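Local coordinates for glutathione S-transferase (PDB 4O7H), which probably catalyses the conjugation of the thiol of glutathione to electrophilic substrates, at residues S10-K15 and E49-V54; M1-H6 and E28-E33; W97-F102 and A167-L172; P78-G83 and L159-I164; E113-R118 and I173-D178. One frame throughout, in Å; residues are numbered along the deposited sequence.

Contact 1: residues S10-K15 and E49-V54; sequences SPAARK and EVPVLV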
# COMPACT_ATOMS: atom_id res chain seq x y z
N SER A 10 0.65 -13.07 8.19
CA SER A 10 0.32 -11.93 7.35
C SER A 10 -0.14 -10.76 8.21
O SER A 10 -1.18 -10.88 8.86
CB SER A 10 -0.86 -12.31 6.43
OG SER A 10 -1.42 -11.14 5.76
N PRO A 11 0.59 -9.64 8.20
CA PRO A 11 0.09 -8.49 8.96
C PRO A 11 -1.23 -7.97 8.46
O PRO A 11 -2.05 -7.54 9.27
CB PRO A 11 1.18 -7.45 8.82
CG PRO A 11 2.02 -7.90 7.67
CD PRO A 11 1.90 -9.37 7.59
N ALA A 12 -1.43 -7.96 7.16
CA ALA A 12 -2.68 -7.48 6.63
C ALA A 12 -3.86 -8.34 7.05
O ALA A 12 -4.95 -7.86 7.34
CB ALA A 12 -2.61 -7.41 5.12
N ALA A 13 -3.65 -9.65 7.04
CA ALA A 13 -4.71 -10.56 7.45
C ALA A 13 -5.00 -10.43 8.93
O ALA A 13 -6.18 -10.42 9.33
CB ALA A 13 -4.37 -11.99 7.06
N ARG A 14 -3.95 -10.26 9.74
CA ARG A 14 -4.17 -9.98 11.15
C ARG A 14 -5.03 -8.75 11.31
O ARG A 14 -5.98 -8.74 12.11
CB ARG A 14 -2.86 -9.85 11.91
CG ARG A 14 -2.08 -11.16 12.11
CD ARG A 14 -0.85 -10.98 13.03
NE ARG A 14 -0.31 -12.31 13.30
CZ ARG A 14 0.13 -12.75 14.47
NH1 ARG A 14 0.26 -11.95 15.50
NH2 ARG A 14 0.46 -14.04 14.58
N LYS A 15 -4.68 -7.70 10.60
CA LYS A 15 -5.45 -6.46 10.67
C LYS A 15 -6.92 -6.65 10.36
O LYS A 15 -7.79 -6.13 11.06
CB LYS A 15 -4.85 -5.35 9.80
CG LYS A 15 -5.88 -4.26 9.51
CD LYS A 15 -5.28 -3.00 9.05
CE LYS A 15 -4.60 -3.15 7.75
NZ LYS A 15 -4.11 -1.80 7.40
N GLU A 49 -2.41 -13.75 -2.62
CA GLU A 49 -2.17 -13.31 -1.25
C GLU A 49 -3.41 -13.44 -0.40
O GLU A 49 -4.52 -13.35 -0.91
CB GLU A 49 -1.78 -11.84 -1.24
CG GLU A 49 -0.61 -11.47 -2.15
CD GLU A 49 0.74 -11.63 -1.54
OE1 GLU A 49 0.87 -12.34 -0.48
OE2 GLU A 49 1.70 -11.00 -2.12
N VAL A 50 -3.18 -13.57 0.92
CA VAL A 50 -4.18 -13.27 1.90
C VAL A 50 -4.01 -11.80 2.40
O VAL A 50 -2.91 -11.26 2.34
CB VAL A 50 -4.15 -14.23 3.10
CG1 VAL A 50 -4.56 -15.62 2.64
CG2 VAL A 50 -2.77 -14.22 3.78
N PRO A 51 -5.08 -11.18 2.91
CA PRO A 51 -6.45 -11.66 3.15
C PRO A 51 -7.37 -11.57 1.97
O PRO A 51 -7.21 -10.74 1.05
CB PRO A 51 -6.97 -10.74 4.24
CG PRO A 51 -6.24 -9.45 3.98
CD PRO A 51 -4.89 -9.82 3.47
N VAL A 52 -8.37 -12.47 1.99
CA VAL A 52 -9.50 -12.37 1.08
C VAL A 52 -10.78 -12.57 1.92
O VAL A 52 -10.88 -13.58 2.66
CB VAL A 52 -9.45 -13.47 -0.00
CG1 VAL A 52 -10.65 -13.37 -0.92
CG2 VAL A 52 -8.17 -13.33 -0.82
N LEU A 53 -11.72 -11.65 1.80
CA LEU A 53 -13.01 -11.74 2.46
C LEU A 53 -14.07 -12.22 1.47
O LEU A 53 -14.17 -11.66 0.35
CB LEU A 53 -13.41 -10.39 3.02
CG LEU A 53 -14.75 -10.25 3.77
CD1 LEU A 53 -14.70 -10.95 5.11
CD2 LEU A 53 -15.10 -8.79 3.90
N VAL A 54 -14.85 -13.23 1.87
CA VAL A 54 -16.00 -13.70 1.04
C VAL A 54 -17.28 -13.58 1.90
O VAL A 54 -17.39 -14.18 3.00
CB VAL A 54 -15.81 -15.12 0.52
CG1 VAL A 54 -16.94 -15.47 -0.45
CG2 VAL A 54 -14.43 -15.29 -0.10
O HOH W 1 -0.21 -11.08 3.40
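Pro-51 lays its ring against the first turn of helix 11-22, the meeting of cis-proline loop and helix start that belongs to the thioredoxin-like domain of glutathione S-transferases. Its CD lies 3.7 Å from Ala-12 CB. Its CB comes within 4.0 Å of Ala-13 CB, so two short alanine side chains receive the proline. Beside them Val-50 CG2 touches Ser-10 CB at 3.8 Å; chi1 of -67° puts CG1 anti to the carbonyl carbon and leaves CG2 between that carbon and the backbone N. Outside this shell, Ile-67 of helix 64-74 packs on Pro-51, and Phe-41 packs on Val-50. Ser-10 is the N-cap of the helix: its OG, anti to its own backbone N (168°), accepts from Ala-13 N at 3.0 Å. In relatives the cis-proline loop and this helix start border the glutathione site, and the same probably holds here. No direct hydrogen bond joins the segments; instead, one water sits 2.7 Å from Ser-10 OG and donates to Val-50 O at 2.9 Å.

Contact 2: residues M1-H6 and E28-E33; sequences MRRLYH and EAVIEE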
# COMPACT_ATOMS: atom_id res chain seq x y z
N MET A 1 -21.41 -18.99 5.38
CA MET A 1 -21.33 -17.76 6.22
C MET A 1 -20.10 -16.95 5.80
O MET A 1 -19.23 -17.45 5.08
CB MET A 1 -21.21 -18.07 7.69
CG MET A 1 -19.88 -18.68 8.12
SD MET A 1 -19.73 -18.90 9.94
CE MET A 1 -19.62 -17.20 10.49
N ARG A 2 -20.03 -15.73 6.26
CA ARG A 2 -18.89 -14.83 5.93
C ARG A 2 -17.59 -15.48 6.31
O ARG A 2 -17.47 -16.04 7.38
CB ARG A 2 -19.08 -13.54 6.73
CG ARG A 2 -18.01 -12.50 6.58
CD ARG A 2 -18.23 -11.27 7.43
NE ARG A 2 -19.45 -10.54 7.18
CZ ARG A 2 -20.48 -10.41 8.02
NH1 ARG A 2 -20.44 -10.97 9.21
NH2 ARG A 2 -21.51 -9.68 7.67
N ARG A 3 -16.57 -15.38 5.45
CA ARG A 3 -15.31 -16.10 5.65
C ARG A 3 -14.12 -15.22 5.32
O ARG A 3 -14.20 -14.35 4.41
CB ARG A 3 -15.28 -17.31 4.74
CG ARG A 3 -14.00 -18.02 4.53
CD ARG A 3 -14.34 -18.95 3.33
NE ARG A 3 -15.21 -20.01 3.86
CZ ARG A 3 -15.18 -21.25 3.45
NH1 ARG A 3 -14.42 -21.56 2.42
NH2 ARG A 3 -15.90 -22.17 4.07
N LEU A 4 -13.06 -15.42 6.07
CA LEU A 4 -11.79 -14.74 5.81
C LEU A 4 -10.69 -15.76 5.57
O LEU A 4 -10.36 -16.60 6.45
CB LEU A 4 -11.43 -13.82 7.00
CG LEU A 4 -10.17 -13.02 6.74
CD1 LEU A 4 -10.49 -11.92 5.75
CD2 LEU A 4 -9.54 -12.51 8.02
N TYR A 5 -10.11 -15.72 4.39
CA TYR A 5 -8.90 -16.45 4.10
C TYR A 5 -7.73 -15.69 4.68
O TYR A 5 -7.51 -14.48 4.37
CB TYR A 5 -8.73 -16.68 2.58
CG TYR A 5 -9.74 -17.64 1.98
CD1 TYR A 5 -10.98 -17.19 1.55
CD2 TYR A 5 -9.47 -18.99 1.92
CE1 TYR A 5 -11.92 -18.05 1.03
CE2 TYR A 5 -10.40 -19.87 1.42
CZ TYR A 5 -11.62 -19.40 1.00
OH TYR A 5 -12.58 -20.28 0.46
N HIS A 6 -6.94 -16.38 5.49
CA HIS A 6 -5.87 -15.70 6.22
C HIS A 6 -4.69 -16.65 6.46
O HIS A 6 -4.77 -17.87 6.22
CB HIS A 6 -6.39 -15.17 7.57
CG HIS A 6 -6.42 -16.20 8.65
ND1 HIS A 6 -5.48 -16.23 9.66
CD2 HIS A 6 -7.26 -17.23 8.89
CE1 HIS A 6 -5.72 -17.25 10.45
NE2 HIS A 6 -6.80 -17.87 10.02
N GLU A 28 -15.93 -16.95 9.62
CA GLU A 28 -15.17 -18.18 9.68
C GLU A 28 -13.75 -17.95 9.19
O GLU A 28 -13.54 -17.48 8.05
CB GLU A 28 -15.82 -19.26 8.80
CG GLU A 28 -15.04 -20.56 8.78
CD GLU A 28 -15.69 -21.62 7.87
OE1 GLU A 28 -16.68 -21.32 7.14
OE2 GLU A 28 -15.17 -22.75 7.87
N ALA A 29 -12.78 -18.23 10.03
CA ALA A 29 -11.37 -18.07 9.66
C ALA A 29 -10.90 -19.29 8.93
O ALA A 29 -10.99 -20.42 9.47
CB ALA A 29 -10.48 -17.84 10.86
N VAL A 30 -10.37 -19.08 7.72
CA VAL A 30 -9.88 -20.18 6.89
C VAL A 30 -8.42 -19.97 6.52
O VAL A 30 -8.07 -18.96 5.89
CB VAL A 30 -10.72 -20.31 5.62
CG1 VAL A 30 -10.23 -21.49 4.76
CG2 VAL A 30 -12.19 -20.47 5.98
N ILE A 31 -7.55 -20.87 6.93
CA ILE A 31 -6.15 -20.76 6.64
C ILE A 31 -5.86 -21.08 5.18
O ILE A 31 -6.32 -22.12 4.66
CB ILE A 31 -5.29 -21.68 7.53
CG1 ILE A 31 -5.54 -21.30 8.99
CG2 ILE A 31 -3.83 -21.59 7.12
CD1 ILE A 31 -5.07 -22.29 10.07
N GLU A 32 -5.12 -20.20 4.54
CA GLU A 32 -4.48 -20.50 3.27
C GLU A 32 -2.99 -20.25 3.38
O GLU A 32 -2.55 -19.12 3.67
CB GLU A 32 -5.04 -19.65 2.13
CG GLU A 32 -4.39 -19.94 0.76
CD GLU A 32 -4.77 -21.30 0.15
OE1 GLU A 32 -5.76 -21.90 0.59
OE2 GLU A 32 -4.02 -21.81 -0.75
N GLU A 33 -2.20 -21.29 3.16
CA GLU A 33 -0.76 -21.16 3.13
C GLU A 33 -0.32 -20.77 1.73
O GLU A 33 -0.18 -21.62 0.84
CB GLU A 33 -0.13 -22.50 3.57
CG GLU A 33 -0.65 -22.95 4.94
CD GLU A 33 0.02 -24.22 5.49
OE1 GLU A 33 0.23 -25.18 4.72
OE2 GLU A 33 0.32 -24.25 6.70
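Val-30 O is held twice by the strand beside it: His-6 N donates to it at 2.8 Å, and Tyr-5 CA makes a CA-H...O contact at 3.2 Å. The same parallel ladder continues from Arg-2 O to Glu-32 N. On the face carrying Arg-3, Tyr-5, Glu-28 and Val-30, the arginine meets its three neighbours. A bend at chi3 (-72°) turns NE so that the guanidinium lies with one face over Val-30 CG2. NH2 reaches Glu-28 OE1 at 3.3 Å, a long salt bridge that meets the carboxylate from above its plane, the two flat groups standing 88° apart. NH1 donates to Tyr-5 OH at 3.0 Å within the guanidinium plane. An alanine in place of Arg-3 would probably leave Glu-28 without its charged mate, Tyr-5 OH without this donor and Val-30 CG2 uncovered. On the other face, the His-6 ring reaches Ala-29 CB, its NE2 lying 3.8 Å away. With helix 11-22 between them, the two strands form the opening beta-alpha-beta unit of the thioredoxin-like fold.

Contact 3: residues W97-F102 and A167-L172; sequences WFDRKF and ACHLSL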
# COMPACT_ATOMS: atom_id res chain seq x y z
N TRP A 97 2.05 4.58 6.78
CA TRP A 97 3.33 4.56 7.50
C TRP A 97 3.70 3.11 7.89
O TRP A 97 4.84 2.65 7.69
CB TRP A 97 3.24 5.38 8.75
CG TRP A 97 4.50 5.37 9.54
CD1 TRP A 97 4.89 4.41 10.42
CD2 TRP A 97 5.54 6.37 9.53
NE1 TRP A 97 6.12 4.72 10.94
CE2 TRP A 97 6.51 5.95 10.43
CE3 TRP A 97 5.71 7.59 8.87
CZ2 TRP A 97 7.68 6.68 10.69
CZ3 TRP A 97 6.84 8.30 9.11
CH2 TRP A 97 7.81 7.87 10.02
N PHE A 98 2.74 2.39 8.42
CA PHE A 98 3.03 1.03 8.90
C PHE A 98 2.98 0.03 7.80
O PHE A 98 3.85 -0.85 7.73
CB PHE A 98 2.09 0.66 10.09
CG PHE A 98 2.50 1.40 11.32
CD1 PHE A 98 3.56 0.97 12.09
CD2 PHE A 98 1.86 2.57 11.63
CE1 PHE A 98 3.97 1.74 13.19
CE2 PHE A 98 2.30 3.36 12.69
CZ PHE A 98 3.34 2.91 13.47
N ASP A 99 1.99 0.11 6.89
CA ASP A 99 1.94 -0.91 5.82
C ASP A 99 3.00 -0.74 4.71
O ASP A 99 3.26 -1.68 3.95
CB ASP A 99 0.54 -0.99 5.19
CG ASP A 99 -0.45 -1.79 6.01
OD1 ASP A 99 -0.07 -2.67 6.86
OD2 ASP A 99 -1.68 -1.53 5.87
N ARG A 100 3.61 0.43 4.60
CA ARG A 100 4.77 0.66 3.72
C ARG A 100 6.08 0.73 4.49
O ARG A 100 6.96 -0.10 4.26
CB ARG A 100 4.59 1.96 2.86
CG ARG A 100 5.82 2.35 2.05
CD ARG A 100 5.55 3.44 0.96
NE ARG A 100 4.97 4.62 1.60
CZ ARG A 100 3.75 5.10 1.39
NH1 ARG A 100 2.93 4.51 0.53
NH2 ARG A 100 3.34 6.12 2.09
N LYS A 101 6.28 1.79 5.25
CA LYS A 101 7.59 2.10 5.86
C LYS A 101 7.96 1.06 6.93
O LYS A 101 9.04 0.46 6.89
CB LYS A 101 7.66 3.52 6.40
CG LYS A 101 9.03 3.93 6.83
CD LYS A 101 9.05 5.32 7.45
CE LYS A 101 10.34 5.62 8.19
NZ LYS A 101 11.52 5.78 7.28
N PHE A 102 7.10 0.87 7.93
CA PHE A 102 7.40 -0.14 8.94
C PHE A 102 7.52 -1.50 8.30
O PHE A 102 8.43 -2.29 8.61
CB PHE A 102 6.32 -0.12 10.04
CG PHE A 102 6.61 -1.03 11.23
CD1 PHE A 102 6.48 -2.39 11.14
CD2 PHE A 102 6.95 -0.48 12.43
CE1 PHE A 102 6.74 -3.18 12.23
CE2 PHE A 102 7.19 -1.25 13.53
CZ PHE A 102 7.09 -2.62 13.43
N ALA A 167 -0.30 -2.24 15.56
CA ALA A 167 -0.29 -3.29 16.57
C ALA A 167 -0.16 -4.64 15.88
O ALA A 167 0.47 -5.56 16.42
CB ALA A 167 -1.54 -3.22 17.44
N CYS A 168 -0.77 -4.80 14.70
CA CYS A 168 -0.73 -6.10 14.01
C CYS A 168 0.69 -6.35 13.49
O CYS A 168 1.21 -7.48 13.61
CB CYS A 168 -1.77 -6.21 12.93
SG CYS A 168 -3.42 -6.48 13.59
N HIS A 169 1.34 -5.32 12.95
CA HIS A 169 2.74 -5.46 12.55
C HIS A 169 3.59 -5.81 13.77
O HIS A 169 4.36 -6.75 13.74
CB HIS A 169 3.20 -4.18 11.90
CG HIS A 169 2.93 -4.15 10.44
ND1 HIS A 169 1.80 -3.61 9.85
CD2 HIS A 169 3.67 -4.64 9.43
CE1 HIS A 169 1.91 -3.72 8.53
NE2 HIS A 169 3.00 -4.40 8.28
N LEU A 170 3.42 -5.05 14.85
CA LEU A 170 4.23 -5.25 16.05
C LEU A 170 3.98 -6.61 16.65
O LEU A 170 4.91 -7.20 17.25
CB LEU A 170 4.03 -4.15 17.07
CG LEU A 170 4.82 -2.88 16.73
CD1 LEU A 170 4.33 -1.69 17.52
CD2 LEU A 170 6.30 -3.09 17.07
N SER A 171 2.77 -7.15 16.48
CA SER A 171 2.46 -8.46 17.04
C SER A 171 3.32 -9.52 16.39
O SER A 171 3.68 -10.54 17.03
CB SER A 171 0.98 -8.80 16.96
OG SER A 171 0.52 -9.14 15.67
N LEU A 172 3.62 -9.33 15.11
CA LEU A 172 4.47 -10.32 14.41
C LEU A 172 5.94 -10.16 14.81
O LEU A 172 6.63 -11.17 15.02
CB LEU A 172 4.31 -10.22 12.91
CG LEU A 172 3.05 -10.94 12.47
CD1 LEU A 172 2.64 -10.37 11.11
CD2 LEU A 172 3.29 -12.45 12.45
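Phe-102 and His-169 run antiparallel past one another where helix 85-119 packs on helix 161-175 inside the all-helical C-terminal domain of the glutathione S-transferase fold. Their rings form an oblique pair, with centroids 5.6 Å apart and planes at 64°. The closest approach is made not by the imidazole but by its stem: Phe-102 CE1 lies 3.7 Å from His-169 CB. Farther out, the phenyl tip crosses Leu-170 at about a right angle, with CZ 3.8 Å from Leu-170 CD2. Phe-102 CG is anti to the backbone N (chi1 -174°), which sends the side chain toward the second helix. The imidazole itself slots in beside the backbone of the first helix, where Phe-98 O stands 3.6 Å from His-169 CE1, over one face of the ring and offset to its rim. A wider pi-type turn runs through this part of the helix, with Phe-102 N bonded to Trp-97 O at 2.9 Å. The short segment axes are 10.3 Å apart at an angle of 44°. An edge-to-face pair of Phe-102 with His-140 brings in helix 127-150, and Arg-100 makes salt bridges to Glu-47 and Asp-63 of the second subunit. No hydrogen bond links the two segments themselves. ND1 is tied within its own helix by Thr-165 O, and NE2 makes a weak bond to Asn-103 OD1 on helix 85-119, so the buried imidazole is held from both helices.

Contact 4: residues P78-G83 and L159-I164; sequences PSLLGG and LTYADI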
# COMPACT_ATOMS: atom_id res chain seq x y z
N PRO A 78 -19.11 0.26 14.51
CA PRO A 78 -18.31 1.40 15.00
C PRO A 78 -17.28 1.80 13.93
O PRO A 78 -16.78 0.92 13.23
CB PRO A 78 -17.58 0.85 16.20
CG PRO A 78 -17.50 -0.60 15.91
CD PRO A 78 -18.74 -0.96 15.22
N SER A 79 -17.01 3.07 13.79
CA SER A 79 -16.10 3.54 12.69
C SER A 79 -14.65 3.26 13.06
O SER A 79 -14.24 3.48 14.20
CB SER A 79 -16.25 5.04 12.48
OG SER A 79 -15.36 5.50 11.46
N LEU A 80 -13.82 2.82 12.10
CA LEU A 80 -12.42 2.67 12.31
C LEU A 80 -11.62 3.71 11.49
O LEU A 80 -10.41 3.67 11.45
CB LEU A 80 -12.01 1.26 11.99
CG LEU A 80 -12.57 0.21 12.96
CD1 LEU A 80 -12.25 -1.20 12.45
CD2 LEU A 80 -12.03 0.37 14.36
N LEU A 81 -12.34 4.62 10.84
CA LEU A 81 -11.67 5.75 10.15
C LEU A 81 -11.93 7.10 10.80
O LEU A 81 -11.11 8.00 10.68
CB LEU A 81 -12.15 5.82 8.72
CG LEU A 81 -11.51 4.85 7.73
CD1 LEU A 81 -12.32 4.87 6.43
CD2 LEU A 81 -10.05 5.10 7.51
N GLY A 82 -13.08 7.26 11.44
CA GLY A 82 -13.42 8.57 11.98
C GLY A 82 -14.22 9.40 11.01
O GLY A 82 -14.57 8.96 9.91
N GLY A 83 -14.53 10.62 11.43
CA GLY A 83 -15.63 11.34 10.79
C GLY A 83 -15.13 12.43 9.86
O GLY A 83 -15.35 12.36 8.65
N LEU A 159 -9.85 4.86 18.72
CA LEU A 159 -9.10 3.78 18.12
C LEU A 159 -9.51 3.68 16.63
O LEU A 159 -10.70 3.75 16.28
CB LEU A 159 -9.35 2.47 18.87
CG LEU A 159 -8.54 1.31 18.30
CD1 LEU A 159 -7.87 0.46 19.38
CD2 LEU A 159 -9.39 0.51 17.37
N THR A 160 -8.50 3.48 15.76
CA THR A 160 -8.74 3.44 14.31
C THR A 160 -7.88 2.36 13.68
O THR A 160 -7.11 1.67 14.35
CB THR A 160 -8.39 4.75 13.62
OG1 THR A 160 -6.98 5.01 13.75
CG2 THR A 160 -9.21 5.87 14.21
N TYR A 161 -8.02 2.26 12.36
CA TYR A 161 -7.19 1.36 11.58
C TYR A 161 -5.70 1.69 11.83
O TYR A 161 -4.83 0.86 11.64
CB TYR A 161 -7.49 1.48 10.10
CG TYR A 161 -8.74 0.77 9.68
CD1 TYR A 161 -8.88 -0.58 9.93
CD2 TYR A 161 -9.74 1.41 9.01
CE1 TYR A 161 -10.00 -1.24 9.51
CE2 TYR A 161 -10.86 0.73 8.59
CZ TYR A 161 -11.00 -0.58 8.89
OH TYR A 161 -12.12 -1.23 8.47
N ALA A 162 -5.36 2.91 12.23
CA ALA A 162 -3.95 3.18 12.52
C ALA A 162 -3.42 2.34 13.63
O ALA A 162 -2.31 1.74 13.54
CB ALA A 162 -3.77 4.66 12.84
N ASP A 163 -4.14 2.32 14.75
CA ASP A 163 -3.72 1.49 15.89
C ASP A 163 -3.72 0.01 15.52
O ASP A 163 -2.79 -0.74 15.86
CB ASP A 163 -4.69 1.68 17.05
CG ASP A 163 -4.84 3.11 17.47
OD1 ASP A 163 -4.02 3.57 18.32
OD2 ASP A 163 -5.77 3.78 16.94
N ILE A 164 -4.74 -0.40 14.76
CA ILE A 164 -4.85 -1.82 14.42
C ILE A 164 -3.66 -2.25 13.55
O ILE A 164 -3.01 -3.27 13.80
CB ILE A 164 -6.14 -2.11 13.73
CG1 ILE A 164 -7.33 -1.89 14.70
CG2 ILE A 164 -6.19 -3.56 13.29
CD1 ILE A 164 -8.64 -1.91 13.98
O HOH W 2 -13.16 2.97 17.08
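Leu-80 lies across the ring of Tyr-161 at the start of helix 161-175. Its CB sits over the ring centre, 3.7 Å from the centroid and 13° off the normal, a CH-pi contact. CG stands anti to the leucine's own carbonyl carbon (chi1 -68°), and beyond it CD1 also reaches the ring, 3.7 Å from Tyr-161 CE1, and touches Ile-164 CD1. The other methyl, CD2, lies 4.0 Å from Leu-159 CD2, the two leucines running side by side. Next along the loop, Leu-81 CD2 meets the same tyrosine at its edge, in the plane of the ring. The backbone joins in: Tyr-161 N donates to Leu-80 O at 2.9 Å, in the carbonyl plane. A water bridges Ser-79 O and Leu-159 O, donating to both. The helix start is fixed by a capping box, a feature well known at this point in glutathione S-transferases. Thr-160 OG1 accepts from Ala-162 N at 3.1 Å, and Asp-163 OD2 accepts from Thr-160 N at 3.0 Å. An alanine in place of Tyr-161 would probably open a gap beneath Leu-80 CB and leave Leu-81 CD2 without the ring edge. The loop after helix 64-74 is thus fastened to the C-terminal helical domain, with Ala-19 of helix 11-22 touching Leu-80 and Tyr-161, Cys-68 of helix 64-74 and Val-95 of helix 85-119 packing on the tyrosine.

Contact 5: residues E113-R118 and I173-D178; sequences EKLLKR and IDYAGD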
# COMPACT_ATOMS: atom_id res chain seq x y z
N GLU A 113 12.76 -13.87 7.64
CA GLU A 113 13.98 -14.53 8.10
C GLU A 113 13.75 -15.39 9.32
O GLU A 113 14.33 -16.49 9.44
CB GLU A 113 15.08 -13.51 8.36
CG GLU A 113 15.48 -12.69 7.13
CD GLU A 113 15.89 -13.55 5.95
OE1 GLU A 113 16.54 -14.61 6.16
OE2 GLU A 113 15.56 -13.18 4.80
N LYS A 114 12.91 -14.94 10.24
CA LYS A 114 12.73 -15.67 11.50
C LYS A 114 11.50 -16.53 11.61
O LYS A 114 11.44 -17.45 12.44
CB LYS A 114 12.77 -14.69 12.66
CG LYS A 114 14.13 -14.04 12.72
CD LYS A 114 14.30 -13.20 13.94
CE LYS A 114 14.39 -14.07 15.18
NZ LYS A 114 14.79 -13.20 16.32
N LEU A 115 10.47 -16.24 10.80
CA LEU A 115 9.26 -16.96 10.90
C LEU A 115 8.99 -17.79 9.66
O LEU A 115 8.84 -19.02 9.76
CB LEU A 115 8.10 -16.01 11.19
CG LEU A 115 8.27 -15.21 12.47
CD1 LEU A 115 7.05 -14.32 12.71
CD2 LEU A 115 8.51 -16.13 13.66
N LEU A 116 8.92 -17.16 8.50
CA LEU A 116 8.57 -17.88 7.29
C LEU A 116 9.62 -18.95 6.99
O LEU A 116 9.27 -20.06 6.65
CB LEU A 116 8.40 -16.95 6.07
CG LEU A 116 8.01 -17.75 4.81
CD1 LEU A 116 6.68 -18.47 4.97
CD2 LEU A 116 8.00 -16.87 3.57
N LYS A 117 10.89 -18.62 7.16
CA LYS A 117 11.92 -19.58 6.77
C LYS A 117 11.85 -20.84 7.58
O LYS A 117 12.16 -21.92 7.07
CB LYS A 117 13.31 -18.99 6.85
CG LYS A 117 13.64 -18.20 5.60
CD LYS A 117 15.14 -18.09 5.36
CE LYS A 117 15.47 -16.72 4.83
NZ LYS A 117 16.84 -16.57 4.28
N ARG A 118 11.43 -20.71 8.83
CA ARG A 118 11.30 -21.88 9.68
C ARG A 118 10.05 -22.67 9.32
O ARG A 118 10.03 -23.90 9.40
CB ARG A 118 11.29 -21.47 11.14
CG ARG A 118 12.63 -20.91 11.61
CD ARG A 118 12.59 -20.65 13.10
NE ARG A 118 12.09 -21.80 13.85
CZ ARG A 118 11.83 -21.77 15.15
NH1 ARG A 118 12.05 -20.67 15.84
NH2 ARG A 118 11.38 -22.85 15.77
N ILE A 173 6.39 -8.92 15.03
CA ILE A 173 7.74 -8.69 15.56
C ILE A 173 7.84 -9.29 16.95
O ILE A 173 8.85 -9.90 17.29
CB ILE A 173 8.13 -7.19 15.59
CG1 ILE A 173 7.82 -6.49 14.24
CG2 ILE A 173 9.61 -7.04 15.91
CD1 ILE A 173 8.16 -7.31 13.00
N ASP A 174 6.76 -9.21 17.70
CA ASP A 174 6.75 -9.73 19.07
C ASP A 174 6.72 -11.25 19.05
O ASP A 174 7.40 -11.88 19.87
CB ASP A 174 5.57 -9.15 19.83
CG ASP A 174 5.73 -9.20 21.33
OD1 ASP A 174 6.81 -8.91 21.81
OD2 ASP A 174 4.70 -9.42 22.04
N TYR A 175 5.98 -11.85 18.13
CA TYR A 175 5.99 -13.30 17.96
C TYR A 175 7.43 -13.83 17.71
O TYR A 175 7.80 -14.92 18.22
CB TYR A 175 5.02 -13.70 16.83
CG TYR A 175 4.66 -15.15 16.85
CD1 TYR A 175 5.55 -16.11 16.43
CD2 TYR A 175 3.41 -15.54 17.30
CE1 TYR A 175 5.19 -17.45 16.46
CE2 TYR A 175 3.04 -16.88 17.35
CZ TYR A 175 3.96 -17.82 16.93
OH TYR A 175 3.60 -19.16 16.96
N ALA A 176 8.23 -13.06 16.98
CA ALA A 176 9.63 -13.36 16.71
C ALA A 176 10.56 -13.02 17.86
O ALA A 176 11.75 -13.35 17.80
CB ALA A 176 10.09 -12.65 15.44
N GLY A 177 10.05 -12.32 18.86
CA GLY A 177 10.83 -11.95 20.05
C GLY A 177 11.75 -10.75 19.86
O GLY A 177 12.67 -10.54 20.65
N ASP A 178 11.50 -9.90 18.88
CA ASP A 178 12.42 -8.85 18.52
C ASP A 178 11.98 -7.41 18.84
O ASP A 178 12.59 -6.47 18.32
CB ASP A 178 12.74 -8.98 17.01
CG ASP A 178 13.66 -10.15 16.71
OD1 ASP A 178 14.62 -10.32 17.49
OD2 ASP A 178 13.39 -10.92 15.75
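Lys-114 and Ala-176 bring the two backbones nearest, CA to CA 6.5 Å, where the late turns of helix 85-119 pass the end of helix 161-175. The first segment contains a wider pi-type turn, and the second finishes in a Schellman motif. Gly-177 takes a positive phi (79°), and Asp-178 N closes back on Ile-173 O at 3.1 Å. That turn presents Asp-178 to Lys-114, and the two side chains reach toward each other tip to tip. A bend at chi3 (70°) in the lysine swings CE round toward the acid. NZ then meets Asp-178 OD2 at 2.7 Å on the syn side, 16° out of the carboxylate plane. Two weaker bonds from NZ go to Asp-178 OD1 and, at 3.4 Å, to Ala-176 O. Next door the contact is apolar: Leu-115 CD2 lies 4.1 Å from Tyr-175 CD1 and 4.2 Å from Ala-176 CB. The tyrosine hydroxyl has partners of its own in Ile-211 O and Ile-208 N. Asp-178 OD1 also pairs with Arg-134 of helix 127-150, so one buried carboxylate is shared by two cations, which would probably favour its ionised form and draws three parts of the helical domain together.

From the N terminus, contact 2 closes the first loop, setting strand 28-31 beside strand 3-6, and contact 1 crosses it, bringing the cis-proline loop back to the helix that lies between those strands. The two touch directly, strand 52-54 pairing with strand 3-6 in one sheet. After these close, contacts 4, 3 and 5 open in turn and close in the same order, so that each crosses the others rather than nesting. Together they run along helix 161-175: contact 4 at its start, contact 3 midway, contact 5 at its end, contacts 4 and 5 having centres about 27 Å apart. Lys-15 to Asp-99 and Arg-14 to Ser-171 link contact 1 to contact 3, joining the thioredoxin-like and helical domains.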